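Local coordinates for transcription termination factor FttA (Methanosarcina mazei, PDB 2XR1), which probably terminates transcription genome-wide by cleaving nascent RNA at the exit channel of RNA polymerase, acting as a dimeric, zinc-dependent endonuclease and 5'-3' exonuclease, at residues Ser92-Tyr97 / Val106-Glu111; Asn349-Gly354 / Pro372-Val377; Asn387-Ala392 / His583-Gln588; Ala414-Phe419 / Val506-Ser511. One frame throughout, in Å; residues are numbered along the deposited sequence.

Interaction 1: Ser92-Tyr97 / Val106-Glu111; sequences SVISSY and VIIEAE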
loop_
_atom_site.group_PDB
_atom_site.type_symbol
_atom_site.label_atom_id
_atom_site.label_comp_id
_atom_site.label_asym_id
_atom_site.label_seq_id
_atom_site.Cartn_x
_atom_site.Cartn_y
_atom_site.Cartn_z
ATOM N N SER B 92 -22.004 15.753 53.226
ATOM C CA SER B 92 -21.149 15.395 52.089
ATOM C C SER B 92 -21.784 15.858 50.780
ATOM O O SER B 92 -21.086 16.239 49.837
ATOM C CB SER B 92 -20.914 13.877 52.050
ATOM O OG SER B 92 -20.530 13.382 53.324
ATOM N N VAL B 93 -23.111 15.786 50.728
ATOM C CA VAL B 93 -23.907 16.335 49.627
ATOM C C VAL B 93 -23.599 15.632 48.307
ATOM O O VAL B 93 -22.998 16.209 47.405
ATOM C CB VAL B 93 -23.736 17.891 49.502
ATOM C CG1 VAL B 93 -24.812 18.494 48.583
ATOM C CG2 VAL B 93 -23.790 18.557 50.878
ATOM N N ILE B 94 -24.026 14.379 48.204
ATOM C CA ILE B 94 -23.773 13.588 46.997
ATOM C C ILE B 94 -24.771 13.978 45.902
ATOM O O ILE B 94 -25.984 13.929 46.096
ATOM C CB ILE B 94 -23.829 12.057 47.281
ATOM C CG1 ILE B 94 -22.704 11.657 48.237
ATOM C CG2 ILE B 94 -23.749 11.252 45.984
ATOM C CD1 ILE B 94 -22.947 10.347 48.950
ATOM N N SER B 95 -24.251 14.381 44.757
ATOM C CA SER B 95 -25.077 14.709 43.615
ATOM C C SER B 95 -25.551 13.413 42.953
ATOM O O SER B 95 -26.747 13.147 42.956
ATOM C CB SER B 95 -24.294 15.613 42.637
ATOM O OG SER B 95 -24.715 15.497 41.279
ATOM N N SER B 96 -24.617 12.600 42.441
ATOM C CA SER B 96 -24.946 11.414 41.634
ATOM C C SER B 96 -24.185 10.142 42.050
ATOM O O SER B 96 -23.403 10.165 43.005
ATOM C CB SER B 96 -24.643 11.696 40.174
ATOM O OG SER B 96 -23.310 11.327 39.880
ATOM N N TYR B 97 -24.462 9.032 41.349
ATOM C CA TYR B 97 -23.676 7.787 41.429
ATOM C C TYR B 97 -23.605 7.133 40.050
ATOM O O TYR B 97 -24.565 7.215 39.301
ATOM C CB TYR B 97 -24.318 6.766 42.363
ATOM C CG TYR B 97 -24.631 7.227 43.771
ATOM C CD1 TYR B 97 -25.781 7.949 44.045
ATOM C CD2 TYR B 97 -23.805 6.897 44.836
ATOM C CE1 TYR B 97 -26.089 8.352 45.332
ATOM C CE2 TYR B 97 -24.104 7.301 46.130
ATOM C CZ TYR B 97 -25.250 8.029 46.370
ATOM O OH TYR B 97 -25.548 8.434 47.652
ATOM N N VAL B 106 -17.767 2.519 42.009
ATOM C CA VAL B 106 -18.843 3.509 42.134
ATOM C C VAL B 106 -18.262 4.927 42.182
ATOM O O VAL B 106 -17.527 5.280 43.105
ATOM C CB VAL B 106 -19.764 3.287 43.349
ATOM C CG1 VAL B 106 -18.974 3.183 44.643
ATOM C CG2 VAL B 106 -20.774 4.418 43.453
ATOM N N ILE B 107 -18.605 5.726 41.169
ATOM C CA ILE B 107 -18.261 7.126 41.137
ATOM C C ILE B 107 -19.273 7.864 41.982
ATOM O O ILE B 107 -20.453 7.719 41.765
ATOM C CB ILE B 107 -18.332 7.699 39.728
ATOM C CG1 ILE B 107 -17.414 6.937 38.771
ATOM C CG2 ILE B 107 -17.919 9.168 39.741
ATOM C CD1 ILE B 107 -15.993 7.174 39.014
ATOM N N ILE B 108 -18.801 8.642 42.944
ATOM C CA ILE B 108 -19.648 9.456 43.793
ATOM C C ILE B 108 -19.334 10.911 43.491
ATOM O O ILE B 108 -18.176 11.307 43.514
ATOM C CB ILE B 108 -19.358 9.196 45.272
ATOM C CG1 ILE B 108 -19.883 7.815 45.668
ATOM C CG2 ILE B 108 -19.926 10.299 46.128
ATOM C CD1 ILE B 108 -19.589 7.441 47.106
ATOM N N GLU B 109 -20.363 11.706 43.216
ATOM C CA GLU B 109 -20.177 13.125 42.979
ATOM C C GLU B 109 -20.534 13.856 44.239
ATOM O O GLU B 109 -21.632 13.720 44.700
ATOM C CB GLU B 109 -21.051 13.613 41.829
ATOM C CG GLU B 109 -20.503 13.272 40.459
ATOM C CD GLU B 109 -21.381 13.795 39.322
ATOM O OE1 GLU B 109 -22.241 14.681 39.571
ATOM O OE2 GLU B 109 -21.210 13.309 38.176
ATOM N N ALA B 110 -19.608 14.634 44.784
ATOM C CA ALA B 110 -19.845 15.364 46.013
ATOM C C ALA B 110 -19.380 16.802 45.890
ATOM O O ALA B 110 -18.357 17.080 45.274
ATOM C CB ALA B 110 -19.124 14.695 47.149
ATOM N N GLU B 111 -20.135 17.712 46.492
ATOM C CA GLU B 111 -19.740 19.125 46.567
ATOM C C GLU B 111 -18.474 19.284 47.447
ATOM O O GLU B 111 -17.574 20.073 47.132
ATOM C CB GLU B 111 -20.913 19.974 47.102
ATOM C CG GLU B 111 -20.961 21.420 46.602
ATOM C CD GLU B 111 -22.375 22.034 46.650
ATOM O OE1 GLU B 111 -23.192 21.743 45.741
ATOM O OE2 GLU B 111 -22.661 22.831 47.570
#

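Interaction 2: Asn349-Gly354 / Pro372-Val377; sequences NVVFTG and PRVETV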
loop_
_atom_site.group_PDB
_atom_site.type_symbol
_atom_site.label_atom_id
_atom_site.label_comp_id
_atom_site.label_asym_id
_atom_site.label_seq_id
_atom_site.Cartn_x
_atom_site.Cartn_y
_atom_site.Cartn_z
ATOM N N ASN B 349 10.035 3.200 17.020
ATOM C CA ASN B 349 9.067 4.004 17.740
ATOM C C ASN B 349 8.607 5.101 16.819
ATOM O O ASN B 349 9.453 5.847 16.305
ATOM C CB ASN B 349 9.669 4.658 18.996
ATOM C CG ASN B 349 10.112 3.675 20.006
ATOM O OD1 ASN B 349 9.395 3.408 20.998
ATOM N ND2 ASN B 349 11.302 3.144 19.810
ATOM N N VAL B 350 7.290 5.214 16.635
ATOM C CA VAL B 350 6.750 6.200 15.730
ATOM C C VAL B 350 5.704 7.016 16.476
ATOM O O VAL B 350 4.908 6.456 17.207
ATOM C CB VAL B 350 6.140 5.567 14.434
ATOM C CG1 VAL B 350 5.333 4.394 14.757
ATOM C CG2 VAL B 350 5.249 6.562 13.727
ATOM N N VAL B 351 5.722 8.328 16.287
ATOM C CA VAL B 351 4.733 9.215 16.861
ATOM C C VAL B 351 3.829 9.849 15.827
ATOM O O VAL B 351 4.278 10.424 14.858
ATOM C CB VAL B 351 5.401 10.328 17.639
ATOM C CG1 VAL B 351 4.417 11.373 17.951
ATOM C CG2 VAL B 351 6.041 9.762 18.936
ATOM N N PHE B 352 2.532 9.700 16.018
ATOM C CA PHE B 352 1.579 10.396 15.206
ATOM C C PHE B 352 1.123 11.507 16.062
ATOM O O PHE B 352 0.628 11.239 17.122
ATOM C CB PHE B 352 0.379 9.516 14.917
ATOM C CG PHE B 352 0.607 8.535 13.823
ATOM C CD1 PHE B 352 1.336 7.377 14.057
ATOM C CD2 PHE B 352 0.061 8.740 12.548
ATOM C CE1 PHE B 352 1.555 6.440 13.037
ATOM C CE2 PHE B 352 0.276 7.821 11.534
ATOM C CZ PHE B 352 1.028 6.657 11.783
ATOM N N THR B 353 1.227 12.747 15.615
ATOM C CA THR B 353 0.920 13.875 16.491
ATOM C C THR B 353 -0.544 14.126 16.564
ATOM O O THR B 353 -1.014 14.660 17.561
ATOM C CB THR B 353 1.582 15.213 16.028
ATOM O OG1 THR B 353 1.093 15.526 14.737
ATOM C CG2 THR B 353 3.106 15.114 15.964
ATOM N N GLY B 354 -1.299 13.760 15.539
ATOM C CA GLY B 354 -2.685 14.269 15.404
ATOM C C GLY B 354 -2.557 15.789 15.285
ATOM O O GLY B 354 -1.498 16.297 14.863
ATOM N N PRO B 372 10.364 8.207 25.604
ATOM C CA PRO B 372 11.583 7.447 25.891
ATOM C C PRO B 372 12.413 7.253 24.645
ATOM O O PRO B 372 13.635 7.358 24.753
ATOM C CB PRO B 372 11.058 6.101 26.428
ATOM C CG PRO B 372 9.680 6.412 26.928
ATOM C CD PRO B 372 9.153 7.465 25.987
ATOM N N ARG B 373 11.725 6.999 23.500
ATOM C CA ARG B 373 12.331 6.884 22.184
ATOM C C ARG B 373 11.374 7.314 21.060
ATOM O O ARG B 373 10.155 7.212 21.191
ATOM C CB ARG B 373 12.829 5.458 21.972
ATOM C CG ARG B 373 14.266 5.238 22.496
ATOM C CD ARG B 373 14.915 3.915 22.053
ATOM N NE ARG B 373 14.567 3.494 20.679
ATOM C CZ ARG B 373 14.765 2.260 20.198
ATOM N NH1 ARG B 373 15.343 1.320 20.949
ATOM N NH2 ARG B 373 14.384 1.964 18.947
ATOM N N VAL B 374 11.911 7.873 19.978
ATOM C CA VAL B 374 11.116 8.261 18.784
ATOM C C VAL B 374 11.989 8.237 17.553
ATOM O O VAL B 374 12.849 9.065 17.428
ATOM C CB VAL B 374 10.666 9.731 18.740
ATOM C CG1 VAL B 374 9.288 9.821 18.056
ATOM C CG2 VAL B 374 10.684 10.352 20.066
ATOM N N GLU B 375 11.764 7.340 16.629
ATOM C CA GLU B 375 12.574 7.362 15.459
ATOM C C GLU B 375 11.862 8.117 14.337
ATOM O O GLU B 375 12.525 8.807 13.579
ATOM C CB GLU B 375 12.998 5.958 15.072
ATOM C CG GLU B 375 14.147 5.383 15.956
ATOM C CD GLU B 375 13.718 4.901 17.373
ATOM O OE1 GLU B 375 12.601 4.382 17.488
ATOM O OE2 GLU B 375 14.495 4.987 18.382
ATOM N N THR B 376 10.532 8.025 14.256
ATOM C CA THR B 376 9.735 8.655 13.196
ATOM C C THR B 376 8.613 9.496 13.786
ATOM O O THR B 376 7.912 9.036 14.674
ATOM C CB THR B 376 9.054 7.552 12.322
ATOM O OG1 THR B 376 10.051 6.672 11.787
ATOM C CG2 THR B 376 8.238 8.121 11.171
ATOM N N VAL B 377 8.435 10.712 13.282
ATOM C CA VAL B 377 7.291 11.566 13.635
ATOM C C VAL B 377 6.446 11.875 12.390
ATOM O O VAL B 377 6.953 12.249 11.348
ATOM C CB VAL B 377 7.755 12.943 14.135
ATOM C CG1 VAL B 377 6.508 13.807 14.494
ATOM C CG2 VAL B 377 8.744 12.824 15.319
#

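Interaction 3: Asn387-Ala392 / His583-Gln588; sequences NAFQPA and HSDRRQ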
loop_
_atom_site.group_PDB
_atom_site.type_symbol
_atom_site.label_atom_id
_atom_site.label_comp_id
_atom_site.label_asym_id
_atom_site.label_seq_id
_atom_site.Cartn_x
_atom_site.Cartn_y
_atom_site.Cartn_z
ATOM N N ASN B 387 4.696 31.426 5.967
ATOM C CA ASN B 387 4.014 32.690 6.240
ATOM C C ASN B 387 3.157 32.664 7.522
ATOM O O ASN B 387 2.736 33.697 8.006
ATOM C CB ASN B 387 3.043 32.857 5.055
ATOM C CG ASN B 387 2.729 34.259 4.727
ATOM O OD1 ASN B 387 2.072 34.517 3.712
ATOM N ND2 ASN B 387 3.175 35.200 5.563
ATOM N N ALA B 388 2.905 31.468 8.054
ATOM C CA ALA B 388 1.698 31.180 8.780
ATOM C C ALA B 388 1.832 31.290 10.315
ATOM O O ALA B 388 1.521 30.384 11.090
ATOM C CB ALA B 388 1.141 29.776 8.318
ATOM N N PHE B 389 2.257 32.447 10.745
ATOM C CA PHE B 389 2.321 32.744 12.169
ATOM C C PHE B 389 0.945 33.180 12.619
ATOM O O PHE B 389 0.108 33.604 11.820
ATOM C CB PHE B 389 3.368 33.825 12.445
ATOM C CG PHE B 389 4.691 33.489 11.852
ATOM C CD1 PHE B 389 5.481 32.479 12.415
ATOM C CD2 PHE B 389 5.108 34.082 10.665
ATOM C CE1 PHE B 389 6.706 32.137 11.841
ATOM C CE2 PHE B 389 6.323 33.729 10.088
ATOM C CZ PHE B 389 7.117 32.765 10.672
ATOM N N GLN B 390 0.678 33.035 13.901
ATOM C CA GLN B 390 -0.572 33.534 14.402
ATOM C C GLN B 390 -0.238 34.404 15.596
ATOM O O GLN B 390 0.839 34.299 16.152
ATOM C CB GLN B 390 -1.540 32.368 14.635
ATOM C CG GLN B 390 -1.183 31.515 15.717
ATOM C CD GLN B 390 -1.816 30.134 15.656
ATOM O OE1 GLN B 390 -2.146 29.602 16.698
ATOM N NE2 GLN B 390 -1.937 29.529 14.475
ATOM N N PRO B 391 -1.091 35.366 15.909
ATOM C CA PRO B 391 -0.763 36.301 16.978
ATOM C C PRO B 391 -0.624 35.620 18.343
ATOM O O PRO B 391 -1.283 34.621 18.603
ATOM C CB PRO B 391 -1.971 37.239 16.987
ATOM C CG PRO B 391 -3.110 36.420 16.479
ATOM C CD PRO B 391 -2.458 35.572 15.400
ATOM N N ALA B 392 0.259 36.149 19.182
ATOM C CA ALA B 392 0.360 35.745 20.593
ATOM C C ALA B 392 -1.007 35.792 21.338
ATOM O O ALA B 392 -1.846 36.667 21.115
ATOM C CB ALA B 392 1.432 36.618 21.301
ATOM N N HIS B 583 -4.312 25.137 16.951
ATOM C CA HIS B 583 -3.125 24.579 16.297
ATOM C C HIS B 583 -1.862 25.392 16.512
ATOM O O HIS B 583 -1.879 26.622 16.658
ATOM C CB HIS B 583 -3.332 24.547 14.806
ATOM C CG HIS B 583 -4.412 23.610 14.349
ATOM N ND1 HIS B 583 -4.190 22.263 14.134
ATOM C CD2 HIS B 583 -5.702 23.849 14.002
ATOM C CE1 HIS B 583 -5.302 21.724 13.674
ATOM N NE2 HIS B 583 -6.226 22.666 13.571
ATOM N N SER B 584 -0.750 24.689 16.493
ATOM C CA SER B 584 0.544 25.281 16.478
ATOM C C SER B 584 0.683 26.112 15.235
ATOM O O SER B 584 0.386 25.640 14.163
ATOM C CB SER B 584 1.602 24.174 16.436
ATOM O OG SER B 584 1.674 23.516 17.654
ATOM N N ASP B 585 1.161 27.343 15.360
ATOM C CA ASP B 585 1.467 28.141 14.177
ATOM C C ASP B 585 2.789 27.647 13.558
ATOM O O ASP B 585 3.331 26.623 13.987
ATOM C CB ASP B 585 1.490 29.637 14.513
ATOM C CG ASP B 585 2.771 30.097 15.247
ATOM O OD1 ASP B 585 3.612 29.238 15.628
ATOM O OD2 ASP B 585 2.939 31.344 15.446
ATOM N N ARG B 586 3.287 28.349 12.546
ATOM C CA ARG B 586 4.487 27.897 11.846
ATOM C C ARG B 586 5.669 27.788 12.801
ATOM O O ARG B 586 6.317 26.781 12.841
ATOM C CB ARG B 586 4.801 28.817 10.668
ATOM C CG ARG B 586 6.209 28.748 10.169
ATOM C CD ARG B 586 6.479 27.532 9.280
ATOM N NE ARG B 586 7.796 27.703 8.699
ATOM C CZ ARG B 586 8.250 27.147 7.585
ATOM N NH1 ARG B 586 7.510 26.334 6.849
ATOM N NH2 ARG B 586 9.478 27.441 7.198
ATOM N N ARG B 587 5.909 28.821 13.594
ATOM C CA ARG B 587 6.973 28.803 14.591
ATOM C C ARG B 587 6.839 27.574 15.522
ATOM O O ARG B 587 7.775 26.843 15.778
ATOM C CB ARG B 587 6.959 30.072 15.427
ATOM C CG ARG B 587 8.306 30.365 16.097
ATOM C CD ARG B 587 8.216 31.473 17.155
ATOM N NE ARG B 587 7.832 30.921 18.464
ATOM C CZ ARG B 587 6.615 31.028 19.029
ATOM N NH1 ARG B 587 5.617 31.707 18.426
ATOM N NH2 ARG B 587 6.390 30.469 20.217
ATOM N N GLN B 588 5.634 27.332 15.989
ATOM C CA GLN B 588 5.408 26.290 16.977
ATOM C C GLN B 588 5.589 24.905 16.395
ATOM O O GLN B 588 6.044 24.001 17.101
ATOM C CB GLN B 588 4.030 26.476 17.607
ATOM C CG GLN B 588 4.067 27.617 18.609
ATOM C CD GLN B 588 2.720 28.276 18.844
ATOM O OE1 GLN B 588 1.697 27.886 18.242
ATOM N NE2 GLN B 588 2.705 29.295 19.717
#

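Interaction 4: Ala414-Phe419 / Val506-Ser511; sequences AVIPAF and VILATS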
loop_
_atom_site.group_PDB
_atom_site.type_symbol
_atom_site.label_atom_id
_atom_site.label_comp_id
_atom_site.label_asym_id
_atom_site.label_seq_id
_atom_site.Cartn_x
_atom_site.Cartn_y
_atom_site.Cartn_z
ATOM N N ALA B 414 -22.366 40.436 16.852
ATOM C CA ALA B 414 -21.153 39.792 16.358
ATOM C C ALA B 414 -21.385 38.300 16.220
ATOM O O ALA B 414 -21.538 37.619 17.199
ATOM C CB ALA B 414 -19.988 40.082 17.303
ATOM N N VAL B 415 -21.454 37.808 14.989
ATOM C CA VAL B 415 -21.605 36.376 14.725
ATOM C C VAL B 415 -20.213 35.752 14.631
ATOM O O VAL B 415 -19.372 36.253 13.931
ATOM C CB VAL B 415 -22.399 36.123 13.423
ATOM C CG1 VAL B 415 -22.385 34.654 13.052
ATOM C CG2 VAL B 415 -23.852 36.663 13.562
ATOM N N ILE B 416 -19.977 34.692 15.388
ATOM C CA ILE B 416 -18.679 34.036 15.459
ATOM C C ILE B 416 -18.865 32.546 15.225
ATOM O O ILE B 416 -19.218 31.836 16.153
ATOM C CB ILE B 416 -18.051 34.185 16.871
ATOM C CG1 ILE B 416 -18.158 35.627 17.381
ATOM C CG2 ILE B 416 -16.643 33.699 16.868
ATOM C CD1 ILE B 416 -17.185 35.956 18.511
ATOM N N PRO B 417 -18.674 32.070 13.993
ATOM C CA PRO B 417 -18.756 30.648 13.752
ATOM C C PRO B 417 -17.704 29.912 14.512
ATOM O O PRO B 417 -16.645 30.440 14.734
ATOM C CB PRO B 417 -18.492 30.508 12.260
ATOM C CG PRO B 417 -17.785 31.692 11.916
ATOM C CD PRO B 417 -18.350 32.783 12.760
ATOM N N ALA B 418 -18.033 28.698 14.923
ATOM C CA ALA B 418 -17.220 27.923 15.842
ATOM C C ALA B 418 -17.586 26.467 15.713
ATOM O O ALA B 418 -18.632 26.121 15.220
ATOM C CB ALA B 418 -17.493 28.380 17.252
ATOM N N PHE B 419 -16.718 25.610 16.195
ATOM C CA PHE B 419 -17.044 24.206 16.371
ATOM C C PHE B 419 -17.618 23.993 17.735
ATOM O O PHE B 419 -17.383 24.804 18.627
ATOM C CB PHE B 419 -15.784 23.362 16.142
ATOM C CG PHE B 419 -15.311 23.424 14.729
ATOM C CD1 PHE B 419 -15.911 22.642 13.757
ATOM C CD2 PHE B 419 -14.327 24.327 14.358
ATOM C CE1 PHE B 419 -15.495 22.729 12.411
ATOM C CE2 PHE B 419 -13.906 24.418 13.045
ATOM C CZ PHE B 419 -14.485 23.613 12.071
ATOM N N VAL B 506 -23.563 38.831 21.104
ATOM C CA VAL B 506 -22.545 38.000 20.456
ATOM C C VAL B 506 -23.136 36.620 20.206
ATOM O O VAL B 506 -23.811 36.062 21.072
ATOM C CB VAL B 506 -21.283 37.825 21.333
ATOM C CG1 VAL B 506 -20.425 36.735 20.789
ATOM C CG2 VAL B 506 -20.492 39.081 21.441
ATOM N N ILE B 507 -22.876 36.054 19.040
ATOM C CA ILE B 507 -23.349 34.714 18.736
ATOM C C ILE B 507 -22.183 33.768 18.399
ATOM O O ILE B 507 -21.535 33.933 17.364
ATOM C CB ILE B 507 -24.368 34.748 17.587
ATOM C CG1 ILE B 507 -25.474 35.744 17.942
ATOM C CG2 ILE B 507 -24.961 33.370 17.335
ATOM C CD1 ILE B 507 -26.600 35.761 16.986
ATOM N N LEU B 508 -21.907 32.812 19.284
ATOM C CA LEU B 508 -21.090 31.663 18.927
ATOM C C LEU B 508 -22.032 30.638 18.343
ATOM O O LEU B 508 -23.045 30.319 18.945
ATOM C CB LEU B 508 -20.352 31.093 20.130
ATOM C CG LEU B 508 -18.980 31.742 20.361
ATOM C CD1 LEU B 508 -18.970 33.144 19.850
ATOM C CD2 LEU B 508 -18.552 31.727 21.824
ATOM N N ALA B 509 -21.742 30.163 17.148
ATOM C CA ALA B 509 -22.649 29.238 16.492
ATOM C C ALA B 509 -21.895 28.367 15.530
ATOM O O ALA B 509 -20.857 28.763 14.974
ATOM C CB ALA B 509 -23.759 29.973 15.765
ATOM N N THR B 510 -22.492 27.211 15.299
ATOM C CA THR B 510 -21.924 26.132 14.531
ATOM C C THR B 510 -22.450 26.198 13.084
ATOM O O THR B 510 -23.565 26.674 12.859
ATOM C CB THR B 510 -22.289 24.821 15.303
ATOM O OG1 THR B 510 -21.083 24.237 15.810
ATOM C CG2 THR B 510 -23.096 23.816 14.496
ATOM N N SER B 511 -21.706 25.728 12.089
ATOM C CA SER B 511 -20.411 25.076 12.249
ATOM C C SER B 511 -19.270 26.021 11.963
ATOM O O SER B 511 -19.405 26.989 11.273
ATOM C CB SER B 511 -20.299 23.872 11.316
ATOM O OG SER B 511 -20.719 24.219 10.030
#

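Interaction 1: Ser92-Tyr97 / Val106-Glu111
With OG anti to its backbone N (chi1 153°), Ser95 points its hydroxyl across to Glu109, whose CG sits anti to its own carbonyl carbon and whose chain then runs extended (chi2 -179°). The two polar ends meet there: Ser95 OG donates to Glu109 OE1 over 3.1 Å, approaching from above the carboxylate plane. The same residues are joined through the backbone, where Ser95 N donates to Glu109 O at 2.7 Å. Ser96 OG also lies against the carboxylate, without a hydrogen bond. Its carbonyl takes Glu109 N in a long, weak bond, so Ser95 and Ser96 together stand opposite Glu109 and the register slips by one residue. On the face carrying Ile94, Tyr97, Ile108 and Ala110 the contact is apolar. Ile94 crosses Ile108 obliquely, CG1 touching CG2 at 3.7 Å, while Ile94 CG2 covers one face of the Tyr97 ring, off-centre. Val106 CG2 approaches that ring at its edge, 4.2 Å from Tyr97 CD2. Beyond the pair, Ile108 bonds through its backbone to Lys136 and Val138 of the parallel third strand. This is an antiparallel hairpin with a beta bulge, part of the three-stranded mixed sheet of a type II KH domain.

Interaction 2: Asn349-Gly354 / Pro372-Val377
This is a buried parallel strand pairing in the metallo-beta-lactamase domain, at the place where one of its mixed sheets changes from antiparallel to parallel: strand 348-352 runs against 337-343 on one flank and with 376-380 on the other. Asn349 O accepts from two donors, taking Glu375 N at 2.8 Å and Thr376 N at 3.2 Å, both in its carbonyl plane. Two residues on, Val351 N donates to Thr376 O at 2.8 Å, nearly along the C=O axis. In the two-sheet sandwich of this superfamily, the face with Val350 and Thr376 looks toward the other sheet, Val350 touching Leu202 and Thr376 OG1 bonded to His348 NE2; the end of strand 348-352 leads to the zinc ligand Asp355. On the face of Val351 and Val377, the Val351 side chain crosses that of Val374 obliquely, CG2 against CG1, and Val377 CG1 meets Thr353 CG2 at 3.9 Å. The polar end is gripped from several sides. Asn349 ND2 donates to the syn lone pair of Glu375 OE1 (2.9 Å, N-H...O 163°), with the oxygen in the amide plane, and Asn349 OD1 is taken up by His342 ND1. Glu375, bent at chi2 (76°), offers OE2 to Arg373 NE in a 2.7 Å salt bridge. The guanidinium reaches back to Gly346 O through NH2.

Interaction 3: Asn387-Ala392 / His583-Gln588
A capping box opens helix 586-594 here, two residues after His583, and the loop 387-392 that leads into helix 393-409 docks on it, joining the beta-CASP region to the C-terminal metallo-beta-lactamase segment. Asp585 is the N-cap. Its CG stands between backbone N and carbonyl carbon (chi1 77°), which lets OD1 accept Gln588 N at 2.8 Å, while Asp585 N returns a bond to Gln588 OE1 at 3.0 Å. The other carboxylate oxygen, OD2, takes Gln390 N at 3.2 Å on its anti lone pair. Next to it, Arg586 N donates to Ala388 O (3.1 Å), coming from well above the carbonyl plane; Ala388 is the centre of an inverse gamma turn. The Phe389 ring leans on the first helical turn, CE1 lying 3.8 Å from Arg586 CG, with ring and guanidinium nearly perpendicular; the guanidinium itself goes on to Asp615 and Ser619. Gln390 crosses Asp585 obliquely, its CG and amide against CB of Asp585. His583 turns toward the zinc site and bonds Glu380 through ND1, consistent with the motif B histidine and motif A acid of beta-CASP nucleases. Gln390 OE1, His583 O and Gln588 OE1 all accept from Lys357 NZ, an arrangement of three uncharged oxygens that would suit a protonated amine, and Asp585, held by backbone N-H groups at a helix start, probably stays ionised.

Interaction 4: Ala414-Phe419 / Val506-Ser511
The tight half of this contact is the run of strands 414-417 and 506-509, parallel to within 17°; the looser half follows toward the C-terminal ends of the two segments, as their CA separation grows from 4.7 Å at Ala414-Val506 to 5.4 Å at Phe419-Ser511. In the strands, Ile507 N donates to Ala414 O at 2.8 Å and almost straight (173°), then Ile416 N to Ile507 O at 2.6 Å. On the face of Ala414, Ile416, Val506 and Leu508, Leu508 CD1 lies along Ile416, 3.6 Å from its CD1, and Val506 CG1 comes up to that same CD1. Helix 423-436 covers this face through Val427, Met428 and Leu431, while helix 518-526 packs on Val415 and Ile507 on the other face. These are the central strands of the parallel alpha/beta sheet of the beta-CASP domain. Further on the bonds tilt: Ala509 N reaches Ile416 O, and Ala418 N reaches Ala509 O at 2.8 Å, both from above the carbonyl plane, and Thr510 OG1 donates to Ala418 O at 3.1 Å in place of a backbone partner. Thr510, Ser511 and Phe419 are partly exposed, with a cis peptide before Ser511 and its OG bonded to Gly516 O. Phe419 approaches the zinc ligand His247 to about 5 Å between side chains, so backbone bonding gives way to a side-chain bond as the segment carrying Phe419 runs toward the zinc site.

From the N terminus, interaction 1 closes first, a short hairpin of eight intervening residues within the second KH domain, its centre about 40 Å from that of interaction 2 and separate from the other three. Interaction 2 follows in series, closing a 17-residue excursion in the metallo-beta-lactamase domain that carries the zinc ligand Asp355. Interaction 3 spans 190 residues, returning the chain from the beta-CASP insertion to the nuclease domain. Interaction 4 falls within that span, tying two central strands of the inserted domain across 86 residues. None of the loops cross. Interactions 2, 3 and 4 each bring a side chain within about 10 Å of a zinc ion, His583 nearest at about 5 Å.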